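Local structure of gentamicin resistance protein (Enterococcus gallinarum, 3TDV) at residues G68-N73 against A121-E126; Q98-D103 against F202-N207; D110-R115 against Q210-G215. The protein transfers phosphoryl groups, with GTP preferred over ATP as donor, to aminoglycoside antibiotics such as gentamicin, and so probably confers resistance to them. All coordinates share one frame; numbering follows the deposited sequence.

Contact 1 of 3, residues G68-N73 against A121-E126; sequences GCVKVN and AEFMNE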
loop_
_atom_site.group_PDB
_atom_site.type_symbol
_atom_site.label_atom_id
_atom_site.label_comp_id
_atom_site.label_asym_id
_atom_site.label_seq_id
_atom_site.Cartn_x
_atom_site.Cartn_y
_atom_site.Cartn_z
ATOM N N GLY A 68 -10.071 -13.194 11.288
ATOM C CA GLY A 68 -11.326 -13.924 11.211
ATOM C C GLY A 68 -12.293 -13.470 10.127
ATOM O O GLY A 68 -13.300 -14.129 9.883
ATOM N N CYS A 69 -11.991 -12.357 9.474
ATOM C CA CYS A 69 -12.931 -11.722 8.566
ATOM C C CYS A 69 -12.343 -11.668 7.162
ATOM O O CYS A 69 -13.010 -11.270 6.204
ATOM C CB CYS A 69 -13.228 -10.288 9.046
ATOM S SG CYS A 69 -14.552 -10.119 10.280
ATOM N N VAL A 70 -11.076 -12.042 7.057
ATOM C CA VAL A 70 -10.347 -12.017 5.792
ATOM C C VAL A 70 -9.872 -13.435 5.470
ATOM O O VAL A 70 -9.259 -14.094 6.320
ATOM C CB VAL A 70 -9.098 -11.106 5.873
ATOM C CG1 VAL A 70 -8.183 -11.352 4.675
ATOM C CG2 VAL A 70 -9.489 -9.633 5.979
ATOM N N LYS A 71 -10.139 -13.871 4.238
ATOM C CA LYS A 71 -9.924 -15.246 3.797
ATOM C C LYS A 71 -8.456 -15.570 3.507
ATOM O O LYS A 71 -7.957 -16.619 3.933
ATOM C CB LYS A 71 -10.798 -15.544 2.556
ATOM C CG LYS A 71 -11.266 -17.009 2.416
ATOM C CD LYS A 71 -12.124 -17.201 1.132
ATOM C CE LYS A 71 -12.320 -18.685 0.730
ATOM N NZ LYS A 71 -13.552 -19.312 1.307
ATOM N N VAL A 72 -7.761 -14.698 2.775
ATOM C CA VAL A 72 -6.327 -14.929 2.560
ATOM C C VAL A 72 -5.529 -14.789 3.867
ATOM O O VAL A 72 -6.064 -14.315 4.879
ATOM C CB VAL A 72 -5.724 -13.977 1.522
ATOM C CG1 VAL A 72 -6.371 -14.181 0.153
ATOM C CG2 VAL A 72 -5.824 -12.522 2.004
ATOM N N ASN A 73 -4.262 -15.214 3.846
ATOM C CA ASN A 73 -3.377 -15.014 4.995
ATOM C C ASN A 73 -2.894 -13.580 5.111
ATOM O O ASN A 73 -2.531 -12.950 4.107
ATOM C CB ASN A 73 -2.135 -15.906 4.911
ATOM C CG ASN A 73 -2.439 -17.370 5.175
ATOM O OD1 ASN A 73 -3.351 -17.718 5.947
ATOM N ND2 ASN A 73 -1.664 -18.243 4.539
ATOM N N ALA A 121 -10.724 -9.068 -5.295
ATOM C CA ALA A 121 -12.030 -8.438 -5.193
ATOM C C ALA A 121 -12.742 -8.828 -3.904
ATOM O O ALA A 121 -13.365 -7.987 -3.264
ATOM C CB ALA A 121 -12.890 -8.787 -6.413
ATOM N N GLU A 122 -12.674 -10.104 -3.526
ATOM C CA GLU A 122 -13.293 -10.531 -2.273
ATOM C C GLU A 122 -12.515 -9.993 -1.071
ATOM O O GLU A 122 -13.116 -9.648 -0.042
ATOM C CB GLU A 122 -13.382 -12.053 -2.190
ATOM C CG GLU A 122 -14.298 -12.678 -3.218
ATOM C CD GLU A 122 -14.269 -14.195 -3.133
ATOM O OE1 GLU A 122 -15.146 -14.780 -2.443
ATOM O OE2 GLU A 122 -13.347 -14.791 -3.743
ATOM N N PHE A 123 -11.191 -9.920 -1.199
ATOM C CA PHE A 123 -10.371 -9.287 -0.156
ATOM C C PHE A 123 -10.820 -7.848 0.115
ATOM O O PHE A 123 -11.163 -7.504 1.258
ATOM C CB PHE A 123 -8.880 -9.313 -0.517
ATOM C CG PHE A 123 -7.996 -8.578 0.478
ATOM C CD1 PHE A 123 -7.609 -9.185 1.673
ATOM C CD2 PHE A 123 -7.546 -7.285 0.209
ATOM C CE1 PHE A 123 -6.798 -8.512 2.583
ATOM C CE2 PHE A 123 -6.737 -6.615 1.106
ATOM C CZ PHE A 123 -6.365 -7.223 2.299
ATOM N N MET A 124 -10.815 -7.008 -0.927
ATOM C CA MET A 124 -11.258 -5.618 -0.777
ATOM C C MET A 124 -12.721 -5.555 -0.300
ATOM O O MET A 124 -13.075 -4.741 0.547
ATOM C CB MET A 124 -11.068 -4.830 -2.080
ATOM C CG MET A 124 -9.638 -4.856 -2.638
ATOM S SD MET A 124 -9.533 -4.251 -4.350
ATOM C CE MET A 124 -10.299 -2.655 -4.238
ATOM N N ASN A 125 -13.570 -6.437 -0.820
ATOM C CA ASN A 125 -14.940 -6.517 -0.316
ATOM C C ASN A 125 -14.955 -6.733 1.191
ATOM O O ASN A 125 -15.786 -6.168 1.898
ATOM C CB ASN A 125 -15.700 -7.666 -0.975
ATOM C CG ASN A 125 -16.347 -7.276 -2.280
ATOM O OD1 ASN A 125 -16.319 -6.104 -2.692
ATOM N ND2 ASN A 125 -16.949 -8.270 -2.950
ATOM N N GLU A 126 -14.056 -7.600 1.659
ATOM C CA GLU A 126 -13.964 -7.955 3.074
ATOM C C GLU A 126 -13.548 -6.729 3.919
ATOM O O GLU A 126 -14.121 -6.473 4.984
ATOM C CB GLU A 126 -13.014 -9.156 3.258
ATOM C CG GLU A 126 -13.733 -10.521 3.308
ATOM C CD GLU A 126 -12.935 -11.696 2.718
ATOM O OE1 GLU A 126 -13.568 -12.663 2.214
ATOM O OE2 GLU A 126 -11.690 -11.685 2.752
HETATM O O HOH W 1 -9.515 -12.564 1.590
#

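Contact 2 of 3, residues Q98-D103 against F202-N207; sequences QILGED and FLTNLN. With GDP (guanosine-5'-diphosphate), chain C.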
loop_
_atom_site.group_PDB
_atom_site.type_symbol
_atom_site.label_atom_id
_atom_site.label_comp_id
_atom_site.label_asym_id
_atom_site.label_seq_id
_atom_site.Cartn_x
_atom_site.Cartn_y
_atom_site.Cartn_z
ATOM N N GLN A 98 5.407 -16.568 -3.357
ATOM C CA GLN A 98 6.262 -15.678 -4.124
ATOM C C GLN A 98 5.646 -14.274 -4.204
ATOM O O GLN A 98 4.454 -14.137 -4.473
ATOM C CB GLN A 98 6.432 -16.256 -5.533
ATOM C CG GLN A 98 7.696 -15.802 -6.258
ATOM C CD GLN A 98 8.926 -16.596 -5.838
ATOM O OE1 GLN A 98 8.887 -17.372 -4.871
ATOM N NE2 GLN A 98 10.030 -16.408 -6.570
ATOM N N ILE A 99 6.449 -13.241 -3.946
ATOM C CA ILE A 99 5.993 -11.846 -4.070
ATOM C C ILE A 99 5.767 -11.468 -5.530
ATOM O O ILE A 99 6.672 -11.604 -6.362
ATOM C CB ILE A 99 7.028 -10.852 -3.484
ATOM C CG1 ILE A 99 7.260 -11.098 -1.986
ATOM C CG2 ILE A 99 6.603 -9.393 -3.747
ATOM C CD1 ILE A 99 6.367 -10.300 -1.062
ATOM N N LEU A 100 4.579 -10.969 -5.850
ATOM C CA LEU A 100 4.272 -10.641 -7.251
ATOM C C LEU A 100 5.137 -9.533 -7.864
ATOM O O LEU A 100 5.649 -9.709 -8.981
ATOM C CB LEU A 100 2.794 -10.303 -7.434
ATOM C CG LEU A 100 2.325 -10.326 -8.890
ATOM C CD1 LEU A 100 2.935 -11.520 -9.623
ATOM C CD2 LEU A 100 0.801 -10.369 -8.963
ATOM N N GLY A 101 5.302 -8.412 -7.147
ATOM C CA GLY A 101 5.986 -7.236 -7.689
ATOM C C GLY A 101 5.245 -6.581 -8.854
ATOM O O GLY A 101 4.283 -7.152 -9.357
ATOM N N GLU A 102 5.667 -5.391 -9.290
ATOM C CA GLU A 102 5.046 -4.765 -10.465
ATOM C C GLU A 102 5.378 -5.568 -11.717
ATOM O O GLU A 102 4.503 -6.193 -12.337
ATOM C CB GLU A 102 5.518 -3.319 -10.670
ATOM C CG GLU A 102 4.608 -2.477 -11.613
ATOM C CD GLU A 102 5.210 -2.173 -12.996
ATOM O OE1 GLU A 102 6.306 -1.570 -13.050
ATOM O OE2 GLU A 102 4.576 -2.514 -14.025
ATOM N N ASP A 103 6.660 -5.547 -12.068
ATOM C CA ASP A 103 7.174 -6.178 -13.279
ATOM C C ASP A 103 6.712 -7.638 -13.468
ATOM O O ASP A 103 6.762 -8.175 -14.585
ATOM C CB ASP A 103 8.711 -6.094 -13.289
ATOM C CG ASP A 103 9.227 -4.653 -13.328
ATOM O OD1 ASP A 103 8.447 -3.710 -13.049
ATOM O OD2 ASP A 103 10.425 -4.462 -13.631
ATOM N N PHE A 202 1.713 -8.687 -2.561
ATOM C CA PHE A 202 0.930 -9.876 -2.907
ATOM C C PHE A 202 1.818 -11.113 -2.902
ATOM O O PHE A 202 2.836 -11.163 -3.624
ATOM C CB PHE A 202 0.220 -9.734 -4.254
ATOM C CG PHE A 202 -0.643 -8.502 -4.369
ATOM C CD1 PHE A 202 -1.059 -7.812 -3.239
ATOM C CD2 PHE A 202 -1.036 -8.034 -5.621
ATOM C CE1 PHE A 202 -1.849 -6.679 -3.348
ATOM C CE2 PHE A 202 -1.817 -6.895 -5.742
ATOM C CZ PHE A 202 -2.225 -6.216 -4.605
ATOM N N LEU A 203 1.436 -12.084 -2.063
ATOM C CA LEU A 203 2.093 -13.386 -2.008
ATOM C C LEU A 203 1.319 -14.404 -2.842
ATOM O O LEU A 203 0.146 -14.684 -2.566
ATOM C CB LEU A 203 2.204 -13.859 -0.565
ATOM C CG LEU A 203 3.438 -13.276 0.113
ATOM C CD1 LEU A 203 4.651 -13.448 -0.818
ATOM C CD2 LEU A 203 3.225 -11.808 0.471
ATOM N N THR A 204 1.971 -14.960 -3.863
ATOM C CA THR A 204 1.275 -15.787 -4.858
ATOM C C THR A 204 1.801 -17.229 -4.923
ATOM O O THR A 204 2.887 -17.531 -4.415
ATOM C CB THR A 204 1.362 -15.148 -6.256
ATOM O OG1 THR A 204 2.716 -14.746 -6.514
ATOM C CG2 THR A 204 0.462 -13.918 -6.351
ATOM N N ASN A 205 1.025 -18.101 -5.570
ATOM C CA ASN A 205 1.316 -19.531 -5.651
ATOM C C ASN A 205 0.692 -20.190 -6.888
ATOM O O ASN A 205 -0.532 -20.324 -6.984
ATOM C CB ASN A 205 0.795 -20.240 -4.404
ATOM C CG ASN A 205 1.083 -21.734 -4.415
ATOM O OD1 ASN A 205 1.901 -22.231 -5.213
ATOM N ND2 ASN A 205 0.414 -22.464 -3.520
ATOM N N LEU A 206 1.536 -20.615 -7.824
ATOM C CA LEU A 206 1.070 -21.247 -9.064
ATOM C C LEU A 206 0.718 -22.746 -8.931
ATOM O O LEU A 206 0.342 -23.390 -9.910
ATOM C CB LEU A 206 2.098 -21.016 -10.175
ATOM C CG LEU A 206 2.365 -19.518 -10.364
ATOM C CD1 LEU A 206 3.556 -19.244 -11.282
ATOM C CD2 LEU A 206 1.103 -18.830 -10.869
ATOM N N ASN A 207 0.842 -23.291 -7.724
ATOM C CA ASN A 207 0.411 -24.669 -7.467
ATOM C C ASN A 207 -1.008 -24.687 -6.937
ATOM O O ASN A 207 -1.557 -25.759 -6.632
ATOM C CB ASN A 207 1.353 -25.401 -6.503
ATOM C CG ASN A 207 2.750 -25.540 -7.060
ATOM O OD1 ASN A 207 2.930 -25.844 -8.243
ATOM N ND2 ASN A 207 3.750 -25.302 -6.217
HETATM P PB GDP C . 7.399 -1.333 4.636
HETATM O O1B GDP C . 8.468 -0.429 5.200
HETATM O O2B GDP C . 7.458 -1.185 3.125
HETATM O O3B GDP C . 6.047 -0.946 5.207
HETATM O O3A GDP C . 7.759 -2.859 5.061
HETATM P PA GDP C . 6.903 -4.146 4.599
HETATM O O1A GDP C . 5.882 -4.579 5.637
HETATM O O2A GDP C . 6.267 -4.045 3.231
HETATM O "O5'" GDP C . 8.078 -5.238 4.482
HETATM C "C5'" GDP C . 9.152 -4.863 3.615
HETATM C "C4'" GDP C . 9.448 -6.009 2.682
HETATM O "O4'" GDP C . 9.774 -7.193 3.427
HETATM C "C3'" GDP C . 8.251 -6.425 1.827
HETATM O "O3'" GDP C . 8.077 -5.571 0.686
HETATM C "C2'" GDP C . 8.605 -7.854 1.470
HETATM O "O2'" GDP C . 9.566 -7.906 0.407
HETATM C "C1'" GDP C . 9.290 -8.351 2.725
HETATM N N9 GDP C . 8.314 -9.135 3.539
HETATM C C8 GDP C . 7.662 -8.760 4.665
HETATM N N7 GDP C . 6.831 -9.742 5.120
HETATM C C5 GDP C . 6.931 -10.778 4.262
HETATM C C6 GDP C . 6.357 -12.146 4.149
HETATM O O6 GDP C . 5.537 -12.577 4.997
HETATM N N1 GDP C . 6.743 -12.902 3.110
HETATM C C2 GDP C . 7.638 -12.467 2.190
HETATM N N2 GDP C . 7.994 -13.279 1.154
HETATM N N3 GDP C . 8.211 -11.234 2.244
HETATM C C4 GDP C . 7.904 -10.367 3.234
#

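Contact 3 of 3, residues D110-R115 against Q210-G215; sequences DDAKDR and QTPLTG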
loop_
_atom_site.group_PDB
_atom_site.type_symbol
_atom_site.label_atom_id
_atom_site.label_comp_id
_atom_site.label_asym_id
_atom_site.label_seq_id
_atom_site.Cartn_x
_atom_site.Cartn_y
_atom_site.Cartn_z
ATOM N N ASP A 110 -2.196 -16.122 -17.506
ATOM C CA ASP A 110 -3.499 -15.509 -17.790
ATOM C C ASP A 110 -4.670 -16.082 -16.990
ATOM O O ASP A 110 -5.529 -15.343 -16.496
ATOM C CB ASP A 110 -3.815 -15.644 -19.291
ATOM C CG ASP A 110 -3.241 -14.506 -20.122
ATOM O OD1 ASP A 110 -3.757 -14.277 -21.242
ATOM O OD2 ASP A 110 -2.277 -13.841 -19.668
ATOM N N ASP A 111 -4.714 -17.407 -16.893
ATOM C CA ASP A 111 -5.789 -18.099 -16.175
ATOM C C ASP A 111 -5.697 -17.857 -14.665
ATOM O O ASP A 111 -6.720 -17.699 -13.992
ATOM C CB ASP A 111 -5.763 -19.600 -16.493
ATOM C CG ASP A 111 -4.429 -20.048 -17.101
ATOM O OD1 ASP A 111 -3.597 -19.165 -17.429
ATOM O OD2 ASP A 111 -4.219 -21.276 -17.260
ATOM N N ALA A 112 -4.474 -17.832 -14.137
ATOM C CA ALA A 112 -4.263 -17.484 -12.739
ATOM C C ALA A 112 -4.617 -16.007 -12.517
ATOM O O ALA A 112 -5.234 -15.644 -11.507
ATOM C CB ALA A 112 -2.827 -17.756 -12.339
ATOM N N LYS A 113 -4.230 -15.166 -13.474
ATOM C CA LYS A 113 -4.542 -13.747 -13.412
ATOM C C LYS A 113 -6.021 -13.496 -13.102
ATOM O O LYS A 113 -6.351 -12.726 -12.194
ATOM C CB LYS A 113 -4.139 -13.051 -14.708
ATOM C CG LYS A 113 -3.234 -11.847 -14.506
ATOM C CD LYS A 113 -3.061 -11.057 -15.798
ATOM C CE LYS A 113 -1.724 -11.348 -16.471
ATOM N NZ LYS A 113 -1.562 -10.578 -17.744
ATOM N N ASP A 114 -6.909 -14.153 -13.837
ATOM C CA ASP A 114 -8.341 -13.981 -13.604
ATOM C C ASP A 114 -8.767 -14.472 -12.221
ATOM O O ASP A 114 -9.622 -13.868 -11.567
ATOM C CB ASP A 114 -9.191 -14.676 -14.682
ATOM C CG ASP A 114 -10.603 -14.967 -14.192
ATOM O OD1 ASP A 114 -11.463 -14.050 -14.212
ATOM O OD2 ASP A 114 -10.843 -16.109 -13.738
ATOM N N ARG A 115 -8.187 -15.583 -11.785
ATOM C CA ARG A 115 -8.444 -16.079 -10.443
ATOM C C ARG A 115 -7.950 -15.042 -9.414
ATOM O O ARG A 115 -8.618 -14.770 -8.411
ATOM C CB ARG A 115 -7.752 -17.428 -10.235
ATOM C CG ARG A 115 -8.647 -18.506 -9.655
ATOM C CD ARG A 115 -9.967 -17.915 -9.169
ATOM N NE ARG A 115 -10.077 -17.877 -7.708
ATOM C CZ ARG A 115 -11.150 -18.285 -7.033
ATOM N NH1 ARG A 115 -12.205 -18.763 -7.688
ATOM N NH2 ARG A 115 -11.174 -18.221 -5.704
ATOM N N GLN A 210 -7.180 -22.773 -7.929
ATOM C CA GLN A 210 -8.324 -22.052 -7.356
ATOM C C GLN A 210 -7.932 -20.789 -6.559
ATOM O O GLN A 210 -8.669 -19.801 -6.537
ATOM C CB GLN A 210 -9.165 -22.988 -6.470
ATOM C CG GLN A 210 -10.621 -23.169 -6.929
ATOM C CD GLN A 210 -10.836 -24.417 -7.793
ATOM O OE1 GLN A 210 -10.847 -24.341 -9.025
ATOM N NE2 GLN A 210 -11.013 -25.570 -7.140
ATOM N N THR A 211 -6.768 -20.812 -5.914
ATOM C CA THR A 211 -6.378 -19.706 -5.034
ATOM C C THR A 211 -4.909 -19.324 -5.167
ATOM O O THR A 211 -4.118 -19.551 -4.250
ATOM C CB THR A 211 -6.703 -20.043 -3.564
ATOM O OG1 THR A 211 -6.518 -21.454 -3.335
ATOM C CG2 THR A 211 -8.157 -19.680 -3.250
ATOM N N PRO A 212 -4.539 -18.726 -6.313
ATOM C CA PRO A 212 -3.145 -18.347 -6.537
ATOM C C PRO A 212 -2.702 -17.147 -5.677
ATOM O O PRO A 212 -1.501 -16.880 -5.615
ATOM C CB PRO A 212 -3.109 -18.007 -8.027
ATOM C CG PRO A 212 -4.469 -17.545 -8.328
ATOM C CD PRO A 212 -5.377 -18.415 -7.481
ATOM N N LEU A 213 -3.642 -16.450 -5.032
ATOM C CA LEU A 213 -3.282 -15.457 -4.012
ATOM C C LEU A 213 -3.236 -16.084 -2.605
ATOM O O LEU A 213 -4.272 -16.435 -2.019
ATOM C CB LEU A 213 -4.228 -14.241 -4.014
ATOM C CG LEU A 213 -3.800 -13.109 -3.056
ATOM C CD1 LEU A 213 -2.558 -12.374 -3.589
ATOM C CD2 LEU A 213 -4.934 -12.128 -2.760
ATOM N N THR A 214 -2.026 -16.203 -2.065
ATOM C CA THR A 214 -1.805 -16.828 -0.767
ATOM C C THR A 214 -1.994 -15.826 0.396
ATOM O O THR A 214 -2.587 -16.154 1.445
ATOM C CB THR A 214 -0.375 -17.395 -0.682
ATOM O OG1 THR A 214 -0.009 -17.992 -1.937
ATOM C CG2 THR A 214 -0.287 -18.425 0.442
ATOM N N GLY A 215 -1.478 -14.611 0.222
ATOM C CA GLY A 215 -1.715 -13.596 1.219
ATOM C C GLY A 215 -1.354 -12.182 0.836
ATOM O O GLY A 215 -0.952 -11.875 -0.315
#

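Contact 1 of 3, residues G68-N73 against A121-E126
Phe-123 is the first residue of 121-126 to meet the loop 68-73, and it does so with one side of its ring. CG stands anti to the backbone N (chi1 176°), which swings the ring off the helix until CD1 lies among the methyls of two valines. Val-70 CG1 comes up to the ring edge, near its plane, 3.7 Å from CD1 of Phe-123. Val-72 CG2 approaches Phe-123 CD1 obliquely, at 3.8 Å. Elsewhere the ring packs on Ile-216 and Phe-219, while Ala-121 and Met-124 point to the other side of the helix and pack on helix 240-249. The segment 68-73 lies in the loop between helix 50-66 and strand 77-82, which probably corresponds to the αC-β4 loop of the protein kinase-like fold, and helix 110-129 probably to αE of the larger lobe. The contact therefore joins the loop leading into the nucleotide-binding sheet to the body of the C-terminal lobe. One turn further on, Glu-126 does the polar work. Its CG comes as near as 3.1 Å to Cys-69 O, a tight fit, and beyond it the chain bends at chi2 to lay the carboxylate beside Lys-71. Lys-71 N donates to Glu-126 OE2 at 3.1 Å with a nearly straight N-H (160°), arriving from above the carboxylate plane, 48° out of it. A water sits at the ring edge of Phe-123, in its plane; it donates to Glu-126 OE2 at 2.6 Å and accepts from Val-72 N at 3.0 Å. One carboxylate oxygen thus holds two successive loop amides, the first directly and the second through water. The lysine's own ammonium heads off from the helix, leaving Lys-71 NZ 6.7 Å from Glu-126 OE1.

Contact 2 of 3, residues Q98-D103 against F202-N207
With chi1 at 47°, Thr-204 tucks OG1 between its backbone N and carbonyl carbon, and from there the hydroxyl turns back onto Gln-98 O. In Leu-203 and Ile-99, CG and CG1 each stand anti to the carbonyl carbon, and the two branched ends slant across each other, Leu-203 CD1 lying 3.6 Å from Ile-99 CD1. Gln-98 O carries two bonds: Thr-204 OG1 and Thr-204 N both donate to it at 2.7 Å, from opposite faces of the carbonyl plane. The return bond, Gln-98 N to Thr-204 O, is 2.9 Å long and almost straight (171°). These residues form a hydrogen-bonded antiparallel pair, and Ile-99 with Leu-203 the non-hydrogen-bonded pair next to it. The short sheet belongs to the C-terminal lobe of the kinase-like fold, where strand 98-99 follows the interlobe linker and strand 202-204 follows the segment bearing the magnesium ligand His-201. Ile-99 and Leu-203 line the guanine pocket: Ile-99 CG1 and Leu-203 CD1 each come to 3.9 Å from N2 of GDP. The pairing continues past the last bridge, since Leu-100 N donates to Phe-202 O at 2.8 Å. On the side away from the nucleotide, Leu-100 CB lies 4.1 Å from Phe-202 CB, with Leu-100 CD2 more loosely near the edge of the ring, which packs deeper in the lobe on Leu-120 and Leu-234.

Contact 3 of 3, residues D110-R115 against Q210-G215
Arg-115 leans from the first turns of helix 110-129 over Gln-210, Thr-211 and Pro-212, the residues that lead into strand 213-216. That strand forms a β-hairpin with strand 202-204 in the C-terminal lobe of this kinase-like fold, and the contact lays the start of the helix against the hairpin's connecting loop. At the root of the side chain, Arg-115 CB rests on the proline ring, 3.8 Å from both CG and CD of Pro-212. One turn earlier the same ring meets the helix again, with Ala-112 CB 4.3 Å from Pro-212 CB and the Ala-112 carbonyl oxygen near Pro-212 CG. Going outward, Arg-115 CG reaches the backbone of Gln-210 and lies 3.4 Å from its O. Here the chain folds sharply: chi2 is only -11°, nearly eclipsed, and chi3 bends it once more. CD stays beside the same carbonyl, and the guanidinium then lies with one face over Gln-210 O. Arg-115 NE is 2.7 Å, CZ 2.9 Å and NH2 3.1 Å from Gln-210 O, with NH1 farther off at 3.9 Å. The angles at NE and NH2 are poor, so neither makes a hydrogen bond; with so short an approach and so unusual a torsion, the placement of the group is doubtful. Arg-115 also touches a crystal neighbour, as does Gln-210. Hydrogen bonds flank the contact. Leu-213 N donates to the side chain of Gln-119, one turn further along the helix, and Thr-211 OG1 bonds Ser-208 OG within the hairpin loop. At its far end the Arg-115 side chain runs alongside that of Thr-211, both pointing the same way, and Arg-115 NH2 comes to 4.2 Å from Thr-211 CG2.

Overall arrangement
Strand 213-216 ties the three contacts together. Contacts 2 and 3, centres about 9 Å apart, share a sheet: Leu-203 O lies 2.7 Å from Thr-214 N and Asn-205 N 2.8 Å from Pro-212 O, both probable hydrogen bonds. On its other side the same strand receives contact 1, whose Asn-73 N is 3.1 Å from Thr-214 O; their centres are about 14 Å apart, and both use helix 110-129. Contacts 1 and 2 do not touch. Of the three, contact 2 borders the nucleotide, while the Val-72 side chain of contact 1 stays about 12 Å from GDP and contact 3 lies at the surface. Beyond the strand, Asp-218 binds magnesium.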